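Local structure of glycosyltransferase (Streptomyces halstedii, 3WAD) at residues Q336-W342 / A358-V364; H320-R326 / D345-V349; H29-I33 / H118-W122; M111-V116 / T133-A139; K86-Q90 / H163-T168. The protein is a glycosyltransferase of the GT-B fold, built from two Rossmann-like domains related to the erythromycin biosynthesis protein CIII family. One frame throughout, in Å; residues are numbered along the deposited sequence.

Contact 1 of 5, residues Q336-W342 / A358-V364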
# COMPACT_ATOMS: atom_id res chain seq x y z
N GLN B 336 -6.22 -20.17 19.70
CA GLN B 336 -5.71 -19.08 20.49
C GLN B 336 -5.63 -19.43 21.97
O GLN B 336 -6.52 -20.08 22.52
CB GLN B 336 -6.63 -17.86 20.31
CG GLN B 336 -6.63 -17.33 18.94
CD GLN B 336 -7.62 -16.18 18.78
OE1 GLN B 336 -7.40 -15.10 19.27
NE2 GLN B 336 -8.73 -16.44 18.14
N LEU B 337 -4.56 -18.97 22.63
CA LEU B 337 -4.59 -18.85 24.06
C LEU B 337 -4.52 -17.36 24.35
O LEU B 337 -3.57 -16.69 23.95
CB LEU B 337 -3.47 -19.71 24.70
CG LEU B 337 -2.96 -19.66 26.13
CD1 LEU B 337 -3.94 -19.19 27.14
CD2 LEU B 337 -2.14 -20.96 26.54
N ILE B 338 -5.59 -16.86 24.95
CA ILE B 338 -5.78 -15.42 25.14
C ILE B 338 -5.56 -15.09 26.58
O ILE B 338 -6.16 -15.70 27.45
CB ILE B 338 -7.23 -14.95 24.65
CG1 ILE B 338 -7.43 -15.32 23.18
CG2 ILE B 338 -7.39 -13.40 24.78
CD1 ILE B 338 -8.90 -15.35 22.71
N VAL B 339 -4.66 -14.18 26.85
CA VAL B 339 -4.52 -13.62 28.17
C VAL B 339 -5.03 -12.15 28.06
O VAL B 339 -4.24 -11.24 27.78
CB VAL B 339 -3.04 -13.67 28.66
CG1 VAL B 339 -2.88 -12.95 30.05
CG2 VAL B 339 -2.57 -15.10 28.79
N PRO B 340 -6.35 -11.91 28.30
CA PRO B 340 -6.87 -10.60 27.83
C PRO B 340 -6.28 -9.38 28.53
O PRO B 340 -6.09 -9.35 29.74
CB PRO B 340 -8.38 -10.66 28.08
CG PRO B 340 -8.73 -12.15 28.31
CD PRO B 340 -7.42 -12.88 28.62
N ASN B 341 -5.97 -8.38 27.74
CA ASN B 341 -5.66 -7.12 28.27
C ASN B 341 -7.02 -6.43 28.47
O ASN B 341 -8.06 -7.05 28.29
CB ASN B 341 -4.73 -6.39 27.32
CG ASN B 341 -4.04 -5.22 27.97
OD1 ASN B 341 -2.96 -4.86 27.54
ND2 ASN B 341 -4.67 -4.61 29.02
N TRP B 342 -7.06 -5.19 28.89
CA TRP B 342 -8.36 -4.54 29.02
C TRP B 342 -8.29 -3.19 28.36
O TRP B 342 -8.92 -2.28 28.83
CB TRP B 342 -8.76 -4.43 30.50
CG TRP B 342 -7.61 -3.97 31.39
CD1 TRP B 342 -7.20 -2.66 31.64
CD2 TRP B 342 -6.69 -4.82 32.13
NE1 TRP B 342 -6.10 -2.66 32.47
CE2 TRP B 342 -5.76 -3.95 32.79
CE3 TRP B 342 -6.56 -6.23 32.29
CZ2 TRP B 342 -4.70 -4.46 33.62
CZ3 TRP B 342 -5.50 -6.73 33.11
CH2 TRP B 342 -4.60 -5.84 33.76
N ALA B 358 -12.75 -22.31 20.11
CA ALA B 358 -11.59 -21.89 19.28
C ALA B 358 -10.42 -21.38 20.11
O ALA B 358 -9.32 -21.22 19.59
CB ALA B 358 -11.99 -20.80 18.24
N ALA B 359 -10.64 -21.19 21.40
CA ALA B 359 -9.65 -20.58 22.24
C ALA B 359 -9.77 -21.08 23.70
O ALA B 359 -10.83 -21.52 24.12
CB ALA B 359 -9.86 -19.09 22.20
N LEU B 360 -8.69 -20.93 24.47
CA LEU B 360 -8.74 -21.09 25.90
C LEU B 360 -8.30 -19.76 26.50
O LEU B 360 -7.51 -19.09 25.91
CB LEU B 360 -7.80 -22.22 26.34
CG LEU B 360 -8.31 -23.61 26.01
CD1 LEU B 360 -7.26 -24.60 26.44
CD2 LEU B 360 -9.68 -23.86 26.69
N VAL B 361 -8.87 -19.36 27.62
CA VAL B 361 -8.58 -18.05 28.18
C VAL B 361 -7.97 -18.19 29.58
O VAL B 361 -8.50 -18.93 30.39
CB VAL B 361 -9.90 -17.16 28.31
CG1 VAL B 361 -9.62 -15.80 28.88
CG2 VAL B 361 -10.63 -17.00 26.93
N THR B 362 -6.90 -17.45 29.88
CA THR B 362 -6.52 -17.22 31.29
C THR B 362 -6.51 -15.76 31.65
O THR B 362 -5.68 -15.03 31.14
CB THR B 362 -5.12 -17.83 31.63
OG1 THR B 362 -5.18 -19.23 31.38
CG2 THR B 362 -4.82 -17.62 33.11
N GLU B 363 -7.38 -15.31 32.54
CA GLU B 363 -7.32 -13.89 32.93
C GLU B 363 -6.03 -13.56 33.61
O GLU B 363 -5.42 -14.43 34.22
CB GLU B 363 -8.43 -13.54 33.88
CG GLU B 363 -9.79 -13.88 33.39
CD GLU B 363 -10.33 -12.91 32.31
OE1 GLU B 363 -9.75 -11.81 32.08
OE2 GLU B 363 -11.36 -13.26 31.68
N VAL B 364 -5.62 -12.31 33.53
CA VAL B 364 -4.42 -11.86 34.20
C VAL B 364 -4.35 -12.32 35.69
O VAL B 364 -3.42 -13.05 36.04
CB VAL B 364 -4.20 -10.33 34.02
CG1 VAL B 364 -3.13 -9.81 34.92
CG2 VAL B 364 -3.77 -10.05 32.59
O HOH W 1 -7.19 -10.54 32.06
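Parallel strands satisfy one another in a staggered ladder, as 336-342 and 358-364 do here. Gln336 N donates to Ala358 O (3.3 Å), Leu360 N to Gln336 O (3.0 Å), Ile338 N to Leu360 O (3.1 Å) and Thr362 N to Ile338 O (3.1 Å), so Gln336 and Ile338 use both backbone groups on this neighbour. Beyond the ladder a water takes over: it donates to Pro340 O (2.8 Å) and Glu363 OE1 (2.9 Å) and accepts from Val364 N (2.8 Å). Thr362 O is the exception, buried with just a CA-H...O contact from Val339 CA at 3.5 Å, whereas Thr362 OG1 is hydrogen-bonded to Gln375 OE1. Pro340 CD packs on Val361 CG1 at 3.7 Å. The two strands belong to a beta-alpha-beta unit of the C-terminal Rossmann-like domain: helix 346-355 covers the face bearing Gln336, Ile338 and Ala359, helix 369-381 covers that of Leu337 and Leu360, and strand 314-319, along the other edge of 336-338, pairs Ile317 and His319 with the backbones of Leu337 and Val339.

Contact 2 of 5, residues H320-R326 / D345-V349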
# COMPACT_ATOMS: atom_id res chain seq x y z
N HIS B 320 -2.47 -11.31 23.79
CA HIS B 320 -3.33 -10.55 24.72
C HIS B 320 -4.73 -10.21 24.21
O HIS B 320 -5.49 -9.48 24.92
CB HIS B 320 -2.64 -9.32 25.20
CG HIS B 320 -2.68 -8.21 24.22
ND1 HIS B 320 -1.82 -8.14 23.14
CD2 HIS B 320 -3.49 -7.12 24.14
CE1 HIS B 320 -2.08 -7.04 22.45
NE2 HIS B 320 -3.09 -6.40 23.03
N GLY B 321 -5.09 -10.77 23.04
CA GLY B 321 -6.47 -10.67 22.55
C GLY B 321 -6.85 -9.40 21.76
O GLY B 321 -8.05 -9.14 21.55
N GLY B 322 -5.84 -8.60 21.39
CA GLY B 322 -6.06 -7.36 20.59
C GLY B 322 -6.52 -7.70 19.16
O GLY B 322 -6.33 -8.82 18.67
N GLY B 323 -7.09 -6.72 18.48
CA GLY B 323 -7.74 -6.96 17.17
C GLY B 323 -6.84 -7.38 16.07
O GLY B 323 -7.22 -8.21 15.23
N GLY B 324 -5.63 -6.79 16.00
CA GLY B 324 -4.73 -7.10 14.86
C GLY B 324 -4.35 -8.55 14.92
O GLY B 324 -4.38 -9.28 13.92
N THR B 325 -3.95 -8.99 16.12
CA THR B 325 -3.48 -10.36 16.28
C THR B 325 -4.58 -11.38 16.19
O THR B 325 -4.38 -12.40 15.55
CB THR B 325 -2.69 -10.56 17.57
OG1 THR B 325 -1.55 -9.70 17.52
CG2 THR B 325 -2.23 -11.97 17.73
N ARG B 326 -5.72 -11.10 16.78
CA ARG B 326 -6.83 -12.04 16.67
C ARG B 326 -7.41 -12.11 15.24
O ARG B 326 -7.89 -13.15 14.82
CB ARG B 326 -7.91 -11.76 17.70
CG ARG B 326 -8.76 -10.57 17.39
CD ARG B 326 -9.57 -10.17 18.61
NE ARG B 326 -10.44 -9.06 18.20
CZ ARG B 326 -10.76 -8.03 18.97
NH1 ARG B 326 -10.30 -7.96 20.23
NH2 ARG B 326 -11.56 -7.06 18.50
N ASP B 345 -11.57 -4.28 24.20
CA ASP B 345 -12.62 -5.31 24.09
C ASP B 345 -12.06 -6.70 24.26
O ASP B 345 -12.75 -7.68 23.95
CB ASP B 345 -13.28 -5.27 22.70
CG ASP B 345 -12.27 -5.44 21.57
OD1 ASP B 345 -12.65 -5.36 20.38
OD2 ASP B 345 -11.08 -5.69 21.90
N GLU B 346 -10.82 -6.80 24.73
CA GLU B 346 -10.15 -8.08 24.66
C GLU B 346 -10.82 -9.14 25.54
O GLU B 346 -10.87 -10.32 25.16
CB GLU B 346 -8.67 -7.93 25.07
CG GLU B 346 -7.91 -6.97 24.24
CD GLU B 346 -7.83 -5.62 24.91
OE1 GLU B 346 -8.84 -5.06 25.41
OE2 GLU B 346 -6.71 -5.13 25.00
N GLY B 347 -11.33 -8.75 26.70
CA GLY B 347 -11.96 -9.69 27.66
C GLY B 347 -13.20 -10.32 27.03
O GLY B 347 -13.40 -11.54 27.00
N TYR B 348 -14.01 -9.46 26.44
CA TYR B 348 -15.31 -9.82 25.95
C TYR B 348 -15.18 -10.64 24.68
O TYR B 348 -15.85 -11.65 24.54
CB TYR B 348 -16.14 -8.56 25.74
CG TYR B 348 -17.50 -8.88 25.13
CD1 TYR B 348 -18.62 -8.86 25.93
CD2 TYR B 348 -17.64 -9.18 23.77
CE1 TYR B 348 -19.86 -9.10 25.41
CE2 TYR B 348 -18.86 -9.42 23.22
CZ TYR B 348 -19.97 -9.40 24.06
OH TYR B 348 -21.19 -9.61 23.57
N VAL B 349 -14.28 -10.24 23.79
CA VAL B 349 -14.03 -11.03 22.58
C VAL B 349 -13.37 -12.37 22.94
O VAL B 349 -13.65 -13.40 22.33
CB VAL B 349 -13.17 -10.26 21.62
CG1 VAL B 349 -12.65 -11.18 20.47
CG2 VAL B 349 -13.98 -9.04 21.06
O HOH W 2 -9.64 -11.23 22.57
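Arg326, Glu346 and Val349 bury the most surface here, and the contact can be read from them. The guanidinium of Arg326 meets the carboxylate of Asp345 end-on in a bidentate salt bridge: NH1 to Asp345 OD2 at 2.9 Å and NH2 to Asp345 OD1 at 2.8 Å. NH1 also donates to Gly321 O (2.9 Å), which ties the arginine back to the loop before its own helix. Val349 lies over one face of the guanidinium, its CG1 3.7 Å from Arg326 CD, so the charged group has apolar cover. Glu346 points toward the glycine-rich turn, with CB 3.5 Å from His320 O and CG 3.5 Å from Gly321 O; its carboxylate finds its main partner in Trp344 N. Gly321, at positive phi, comes so close that a side chain there would crowd Glu346 CB. A water joins the backbones, donating to Gly321 O (2.8 Å) and Glu346 O (3.0 Å). Asp345 stands at an N-cap position, but its carboxylate is spent on Arg326 and Leu154 N and makes no capping bond. Helix 323-332 follows strand 314-319, while helix 346-355 here meets loops of the N-terminal half, through Leu154 and through Met213 on Val349.

Contact 3 of 5, residues H29-I33 / H118-W122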
# COMPACT_ATOMS: atom_id res chain seq x y z
N HIS B 29 -9.81 5.44 -6.85
CA HIS B 29 -10.14 6.62 -6.14
C HIS B 29 -8.89 7.27 -5.64
O HIS B 29 -7.87 6.58 -5.51
CB HIS B 29 -11.07 6.19 -5.04
CG HIS B 29 -12.22 5.36 -5.56
ND1 HIS B 29 -13.24 5.91 -6.32
CD2 HIS B 29 -12.47 4.03 -5.49
CE1 HIS B 29 -14.08 4.96 -6.67
NE2 HIS B 29 -13.65 3.81 -6.17
N GLU B 30 -8.97 8.56 -5.30
CA GLU B 30 -7.86 9.35 -4.78
C GLU B 30 -8.04 9.39 -3.26
O GLU B 30 -9.06 9.90 -2.77
CB GLU B 30 -7.94 10.81 -5.22
CG GLU B 30 -7.96 11.04 -6.69
CD GLU B 30 -6.57 11.06 -7.27
OE1 GLU B 30 -6.35 10.35 -8.29
OE2 GLU B 30 -5.69 11.76 -6.71
N VAL B 31 -7.05 8.88 -2.53
CA VAL B 31 -7.20 8.72 -1.06
C VAL B 31 -6.13 9.57 -0.38
O VAL B 31 -4.96 9.47 -0.72
CB VAL B 31 -6.98 7.28 -0.72
CG1 VAL B 31 -7.12 7.03 0.80
CG2 VAL B 31 -8.01 6.40 -1.49
N HIS B 32 -6.55 10.44 0.50
CA HIS B 32 -5.67 11.16 1.38
C HIS B 32 -5.78 10.60 2.82
O HIS B 32 -6.92 10.45 3.35
CB HIS B 32 -6.00 12.68 1.39
CG HIS B 32 -5.60 13.41 0.14
ND1 HIS B 32 -5.98 14.71 -0.11
CD2 HIS B 32 -4.85 13.03 -0.92
CE1 HIS B 32 -5.46 15.11 -1.25
NE2 HIS B 32 -4.80 14.10 -1.78
N ILE B 33 -4.63 10.37 3.47
CA ILE B 33 -4.65 9.98 4.90
C ILE B 33 -4.21 11.17 5.73
O ILE B 33 -3.01 11.59 5.68
CB ILE B 33 -3.72 8.71 5.27
CG1 ILE B 33 -3.84 7.60 4.20
CG2 ILE B 33 -3.93 8.24 6.77
CD1 ILE B 33 -5.29 6.94 4.08
N HIS B 118 -8.70 21.61 4.81
CA HIS B 118 -8.44 20.62 3.73
C HIS B 118 -9.70 20.08 3.08
O HIS B 118 -9.76 19.80 1.84
CB HIS B 118 -7.59 19.43 4.24
CG HIS B 118 -7.16 18.50 3.14
ND1 HIS B 118 -6.28 18.88 2.16
CD2 HIS B 118 -7.47 17.20 2.87
CE1 HIS B 118 -6.09 17.88 1.32
NE2 HIS B 118 -6.81 16.84 1.72
N ALA B 119 -10.71 19.79 3.93
CA ALA B 119 -11.98 19.28 3.34
C ALA B 119 -12.56 20.40 2.44
O ALA B 119 -12.99 20.10 1.34
CB ALA B 119 -13.02 18.75 4.43
N ARG B 120 -12.45 21.66 2.87
CA ARG B 120 -13.05 22.79 2.10
C ARG B 120 -12.31 22.93 0.76
O ARG B 120 -12.93 22.87 -0.32
CB ARG B 120 -13.09 24.10 2.88
CG ARG B 120 -13.97 24.09 4.12
CD ARG B 120 -14.53 25.50 4.49
NE ARG B 120 -14.21 25.94 5.86
CZ ARG B 120 -15.03 25.96 6.93
NH1 ARG B 120 -16.30 25.51 6.88
NH2 ARG B 120 -14.56 26.40 8.10
N GLN B 121 -10.97 22.93 0.83
CA GLN B 121 -10.14 22.94 -0.37
C GLN B 121 -10.34 21.77 -1.26
O GLN B 121 -10.73 21.92 -2.41
CB GLN B 121 -8.66 23.07 -0.03
CG GLN B 121 -8.28 24.45 0.32
CD GLN B 121 -9.00 25.53 -0.58
OE1 GLN B 121 -8.89 25.51 -1.84
NE2 GLN B 121 -9.73 26.47 0.09
N TRP B 122 -10.07 20.58 -0.75
CA TRP B 122 -10.09 19.35 -1.56
C TRP B 122 -11.46 18.88 -1.92
O TRP B 122 -11.65 18.00 -2.82
CB TRP B 122 -9.44 18.16 -0.77
CG TRP B 122 -8.97 17.00 -1.65
CD1 TRP B 122 -8.29 17.13 -2.85
CD2 TRP B 122 -9.02 15.57 -1.40
NE1 TRP B 122 -7.96 15.94 -3.35
CE2 TRP B 122 -8.39 14.94 -2.50
CE3 TRP B 122 -9.52 14.78 -0.36
CZ2 TRP B 122 -8.24 13.53 -2.60
CZ3 TRP B 122 -9.39 13.38 -0.46
CH2 TRP B 122 -8.77 12.76 -1.59
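One imidazole, that of His32, lies stacked on a tryptophan while hydrogen-bonded to a second histidine. It reaches from strand 30-35 to His118 and Trp122 of helix 109-122, forming an aromatic cluster in the N-terminal Rossmann-like domain of this GT-B protein, where helices pack on the face of a parallel sheet. The axes of the short segments run nearly antiparallel, at 162°, and come no closer than 12.3 Å; the closest CA atoms, those of His32 and Trp122, are still 9.8 Å apart, so mainly aromatic side chains bridge the gap. The imidazole of His32 stacks face-to-face on the six-membered ring of Trp122, with centroids 3.6 Å apart and planes at 16°. Its rim meets that of His118, one helical turn earlier, so one ring is held by two neighbours in different ways. Glu30, two residues before His32 and on the same side of the strand, sets its CB 3.8 Å from Trp122 CZ2, and its backbone O lies at the edge of the indole. The carboxylate of Glu30 makes a salt bridge with Arg331 of the second subunit, whose Leu235 and Arg240 pack on His32 and His118, respectively. The cluster thus forms part of the contact surface with the second subunit. Between the imidazoles, His32 ND1 and His118 NE2 share a hydrogen bond of 2.9 Å.

Contact 4 of 5, residues M111-V116 / T133-A139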
# COMPACT_ATOMS: atom_id res chain seq x y z
N MET B 111 -5.88 20.54 14.90
CA MET B 111 -6.06 19.40 13.99
C MET B 111 -7.37 19.48 13.26
O MET B 111 -7.42 19.23 12.05
CB MET B 111 -5.93 18.10 14.80
CG MET B 111 -5.49 16.96 14.02
SD MET B 111 -6.95 16.13 13.77
CE MET B 111 -6.47 14.48 13.33
N THR B 112 -8.42 19.80 14.01
CA THR B 112 -9.75 19.92 13.47
C THR B 112 -9.83 21.09 12.47
O THR B 112 -10.35 20.92 11.38
CB THR B 112 -10.79 19.96 14.62
OG1 THR B 112 -10.66 18.76 15.44
CG2 THR B 112 -12.24 20.05 14.11
N ALA B 113 -9.31 22.26 12.82
CA ALA B 113 -9.32 23.39 11.85
C ALA B 113 -8.52 23.04 10.55
O ALA B 113 -9.03 23.17 9.35
CB ALA B 113 -8.85 24.65 12.58
N ASP B 114 -7.32 22.46 10.74
CA ASP B 114 -6.56 21.98 9.56
C ASP B 114 -7.33 20.99 8.78
O ASP B 114 -7.29 21.03 7.56
CB ASP B 114 -5.19 21.34 9.88
CG ASP B 114 -4.19 22.34 10.37
OD1 ASP B 114 -4.62 23.49 10.68
OD2 ASP B 114 -2.97 21.99 10.48
N LEU B 115 -7.98 20.02 9.43
CA LEU B 115 -8.75 19.05 8.59
C LEU B 115 -9.98 19.70 7.86
O LEU B 115 -10.30 19.31 6.74
CB LEU B 115 -9.20 17.78 9.37
CG LEU B 115 -9.80 16.62 8.57
CD1 LEU B 115 -8.72 15.91 7.72
CD2 LEU B 115 -10.42 15.58 9.52
N VAL B 116 -10.72 20.57 8.56
CA VAL B 116 -11.83 21.33 7.89
C VAL B 116 -11.33 22.14 6.65
O VAL B 116 -11.84 21.97 5.53
CB VAL B 116 -12.55 22.23 8.85
CG1 VAL B 116 -13.71 22.97 8.11
CG2 VAL B 116 -13.15 21.40 10.05
N THR B 133 -11.36 9.35 16.20
CA THR B 133 -10.82 10.59 15.64
C THR B 133 -11.92 11.65 15.26
O THR B 133 -12.29 11.77 14.08
CB THR B 133 -9.91 10.23 14.38
OG1 THR B 133 -8.89 9.29 14.79
CG2 THR B 133 -9.19 11.51 13.89
N TYR B 134 -12.37 12.41 16.22
CA TYR B 134 -13.60 13.23 16.05
C TYR B 134 -13.43 14.53 15.25
O TYR B 134 -14.40 15.28 15.06
CB TYR B 134 -14.31 13.48 17.41
CG TYR B 134 -15.23 12.31 17.76
CD1 TYR B 134 -14.73 11.15 18.41
CD2 TYR B 134 -16.56 12.30 17.32
CE1 TYR B 134 -15.57 10.07 18.68
CE2 TYR B 134 -17.38 11.25 17.59
CZ TYR B 134 -16.89 10.13 18.26
OH TYR B 134 -17.79 9.10 18.48
N ALA B 135 -12.23 14.82 14.78
CA ALA B 135 -12.13 15.76 13.67
C ALA B 135 -12.85 15.32 12.35
O ALA B 135 -13.44 16.15 11.62
CB ALA B 135 -10.64 16.09 13.42
N GLY B 136 -12.83 14.00 12.08
CA GLY B 136 -13.46 13.37 10.91
C GLY B 136 -14.88 13.89 10.58
O GLY B 136 -15.11 14.46 9.46
N PRO B 137 -15.84 13.68 11.52
CA PRO B 137 -17.22 14.10 11.25
C PRO B 137 -17.41 15.63 11.15
O PRO B 137 -18.28 16.02 10.44
CB PRO B 137 -18.03 13.49 12.43
CG PRO B 137 -17.01 13.35 13.57
CD PRO B 137 -15.69 13.01 12.84
N ILE B 138 -16.67 16.44 11.92
CA ILE B 138 -16.73 17.92 11.82
C ILE B 138 -16.34 18.36 10.37
O ILE B 138 -17.13 19.10 9.64
CB ILE B 138 -15.84 18.58 12.88
CG1 ILE B 138 -16.24 18.09 14.29
CG2 ILE B 138 -15.86 20.13 12.82
CD1 ILE B 138 -17.71 18.42 14.68
N ALA B 139 -15.17 17.87 9.92
CA ALA B 139 -14.70 18.23 8.59
C ALA B 139 -15.73 17.82 7.51
O ALA B 139 -16.02 18.64 6.61
CB ALA B 139 -13.34 17.60 8.31
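Helices come close when small residues line the interface, and here Ala135 and Ala139 provide the flat side. Segments 111-116 and 135-139 cross at -40° with axes 8.8 Å apart, and the CA atoms of Val116 and Ala139 approach to 4.3 Å. The larger side chains of 111-116 fit around the two alanines. Leu115, with chi1 t and chi2 p, places CD2 between them: CD2 is 3.9 Å from Ala135 CB, and CG is 3.7 Å from Ala139 CB. Met111 starts sideways, but its t chi1 and an off-rotamer chi2 of -102° bring the thioether over, with SD 3.7 Å from Ala135 CB and CE 4.1 Å from Thr133 CG2. Val116, also t, sets CG2 3.8 Å from Ala139 CA and 4.1 Å from Ile138 CG2. In the m rotamer of Thr112, CG2 meets Ile138 CG2 at 3.8 Å while OG1, 3.3 Å from Ala135 CB, is hydrogen-bonded to Asp108 O. Ile138 (m, m) offers CG2 to Thr112 and Val116, while CD1 points away from them. In the N-terminal Rossmann-like domain strand 126-130 links the two helices along the chain; Leu115 and Thr133 touch strand 2-6 beside it, and helix 179-188 packs against Ile138 through Lys187.

Contact 5 of 5, residues K86-Q90 / H163-T168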
# COMPACT_ATOMS: atom_id res chain seq x y z
N LYS B 86 -23.98 -1.47 36.56
CA LYS B 86 -23.07 -0.33 36.49
C LYS B 86 -23.45 0.61 35.35
O LYS B 86 -23.01 1.74 35.29
CB LYS B 86 -21.66 -0.82 36.20
CG LYS B 86 -21.15 -1.89 37.13
CD LYS B 86 -20.79 -1.21 38.43
CE LYS B 86 -19.55 -1.72 39.01
NZ LYS B 86 -19.60 -1.46 40.52
N LEU B 87 -24.26 0.13 34.44
CA LEU B 87 -24.63 0.89 33.21
C LEU B 87 -25.85 1.79 33.45
O LEU B 87 -26.87 1.70 32.77
CB LEU B 87 -24.81 -0.08 32.02
CG LEU B 87 -23.50 -0.72 31.55
CD1 LEU B 87 -23.71 -1.66 30.42
CD2 LEU B 87 -22.45 0.40 31.20
N THR B 88 -25.73 2.68 34.39
CA THR B 88 -26.78 3.66 34.67
C THR B 88 -26.59 4.90 33.78
O THR B 88 -25.49 5.10 33.26
CB THR B 88 -26.63 4.19 36.09
OG1 THR B 88 -25.36 4.83 36.18
CG2 THR B 88 -26.62 3.01 37.14
N TRP B 89 -27.65 5.71 33.63
CA TRP B 89 -27.58 7.01 32.97
C TRP B 89 -26.39 7.84 33.55
O TRP B 89 -25.59 8.38 32.76
CB TRP B 89 -28.88 7.79 33.14
CG TRP B 89 -28.87 9.08 32.31
CD1 TRP B 89 -29.26 9.22 30.98
CD2 TRP B 89 -28.43 10.37 32.74
NE1 TRP B 89 -29.09 10.53 30.57
CE2 TRP B 89 -28.59 11.26 31.63
CE3 TRP B 89 -27.92 10.88 33.97
CZ2 TRP B 89 -28.25 12.61 31.72
CZ3 TRP B 89 -27.59 12.22 34.04
CH2 TRP B 89 -27.77 13.07 32.93
N GLN B 90 -26.24 7.91 34.89
CA GLN B 90 -25.18 8.73 35.46
C GLN B 90 -23.76 8.24 35.08
O GLN B 90 -22.85 9.05 34.79
CB GLN B 90 -25.25 8.78 36.99
CG GLN B 90 -24.43 9.96 37.58
CD GLN B 90 -24.83 11.35 36.97
OE1 GLN B 90 -26.01 11.77 37.05
NE2 GLN B 90 -23.86 12.05 36.33
N HIS B 163 -27.51 2.69 24.83
CA HIS B 163 -28.04 2.63 26.19
C HIS B 163 -28.35 4.04 26.64
O HIS B 163 -29.45 4.28 27.14
CB HIS B 163 -27.04 2.07 27.21
CG HIS B 163 -26.93 0.58 27.24
ND1 HIS B 163 -27.91 -0.23 27.78
CD2 HIS B 163 -25.91 -0.24 26.89
CE1 HIS B 163 -27.53 -1.50 27.67
NE2 HIS B 163 -26.32 -1.53 27.15
N PHE B 164 -27.37 4.95 26.51
CA PHE B 164 -27.55 6.32 26.93
C PHE B 164 -28.73 7.01 26.27
O PHE B 164 -29.46 7.79 26.93
CB PHE B 164 -26.31 7.17 26.64
CG PHE B 164 -26.36 8.53 27.23
CD1 PHE B 164 -26.18 8.71 28.59
CD2 PHE B 164 -26.56 9.64 26.44
CE1 PHE B 164 -26.14 9.97 29.17
CE2 PHE B 164 -26.57 10.93 27.00
CZ PHE B 164 -26.36 11.09 28.36
N ASN B 165 -28.92 6.74 24.96
CA ASN B 165 -29.99 7.46 24.27
C ASN B 165 -31.37 6.87 24.67
O ASN B 165 -32.31 7.62 24.77
CB ASN B 165 -29.87 7.44 22.73
CG ASN B 165 -28.68 8.22 22.20
OD1 ASN B 165 -28.21 9.17 22.80
ND2 ASN B 165 -28.18 7.80 21.04
N ARG B 166 -31.47 5.54 24.81
CA ARG B 166 -32.66 4.89 25.42
C ARG B 166 -32.93 5.50 26.81
O ARG B 166 -34.00 6.07 27.06
CB ARG B 166 -32.48 3.36 25.50
CG ARG B 166 -33.65 2.70 26.32
CD ARG B 166 -33.61 1.15 26.46
NE ARG B 166 -32.67 0.72 27.50
CZ ARG B 166 -31.40 0.36 27.28
NH1 ARG B 166 -30.89 0.35 26.04
NH2 ARG B 166 -30.64 0.00 28.30
N LEU B 167 -31.96 5.47 27.72
CA LEU B 167 -32.19 6.08 29.06
C LEU B 167 -32.65 7.56 29.03
O LEU B 167 -33.57 7.95 29.75
CB LEU B 167 -31.03 5.87 29.99
CG LEU B 167 -30.50 4.44 30.09
CD1 LEU B 167 -29.33 4.40 31.06
CD2 LEU B 167 -31.55 3.43 30.52
N THR B 168 -32.02 8.35 28.15
CA THR B 168 -32.23 9.76 28.07
C THR B 168 -33.68 10.04 27.69
O THR B 168 -34.31 10.91 28.25
CB THR B 168 -31.29 10.37 27.03
OG1 THR B 168 -29.93 10.15 27.48
CG2 THR B 168 -31.49 11.84 26.90
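Leu87 is the centre of an inverse gamma turn that swings the chain into Thr88. Thr88 is the N-cap of helix 89-106, and its OG1 accepts from Tyr91 N. Facing this helix start is the C-terminal end of helix 156-168, with Leu167 N bonded to His163 O at 2.8 Å and Thr168 N to Phe164 O at 2.9 Å. The backbones come nearest at Trp89 and Phe164, whose CA atoms are 6.1 Å apart. In the N-terminal domain of the GT-B fold, the turn and first residues of helix 89-106 thus meet the end of helix 156-168. Trp89 has the largest share of the contact. Its t chi1 lays the indole along the second helix, with Phe164 CE1 over one face, 3.7 Å from Trp89 CD1; the five-membered ring of Trp89 and the Phe164 ring are nearly parallel, at 18°, but slid so far apart that they barely overlap. Phe96 of helix 89-106 also meets Phe164 edge-to-face. Leu167 sits at the indole edge, its CB 3.9 Å from Trp89 CD1, while Leu87 CD1 reaches His163 NE2 at 4.2 Å. Trp89 NE1 donates to Thr168 OG1 at 3.2 Å, and that hydroxyl donates to Phe164 O in a very short bond of 2.5 Å.

The five contacts sample both halves of a GT-B fold. Contacts 3, 4 and 5, in the N-terminal domain, all close before contacts 1 and 2, in the C-terminal one, open. Contact 3 alternates along the chain with both 4 and 5, while contact 4 falls wholly between the segments of contact 5. Contacts 3 and 4 share helix 109-122, their centres 12 Å apart; contact 5, 28 Å from contact 4 between centres, uses the preceding helix, 89-106. Contacts 1 and 2, 8 Å apart between centres, alternate and meet where Asn341 N approaches His320 O. Contact 1 lies within the C-terminal sheet and contacts 3 and 4 pack at the N-terminal one, whereas contact 2 reaches toward the N-terminal half.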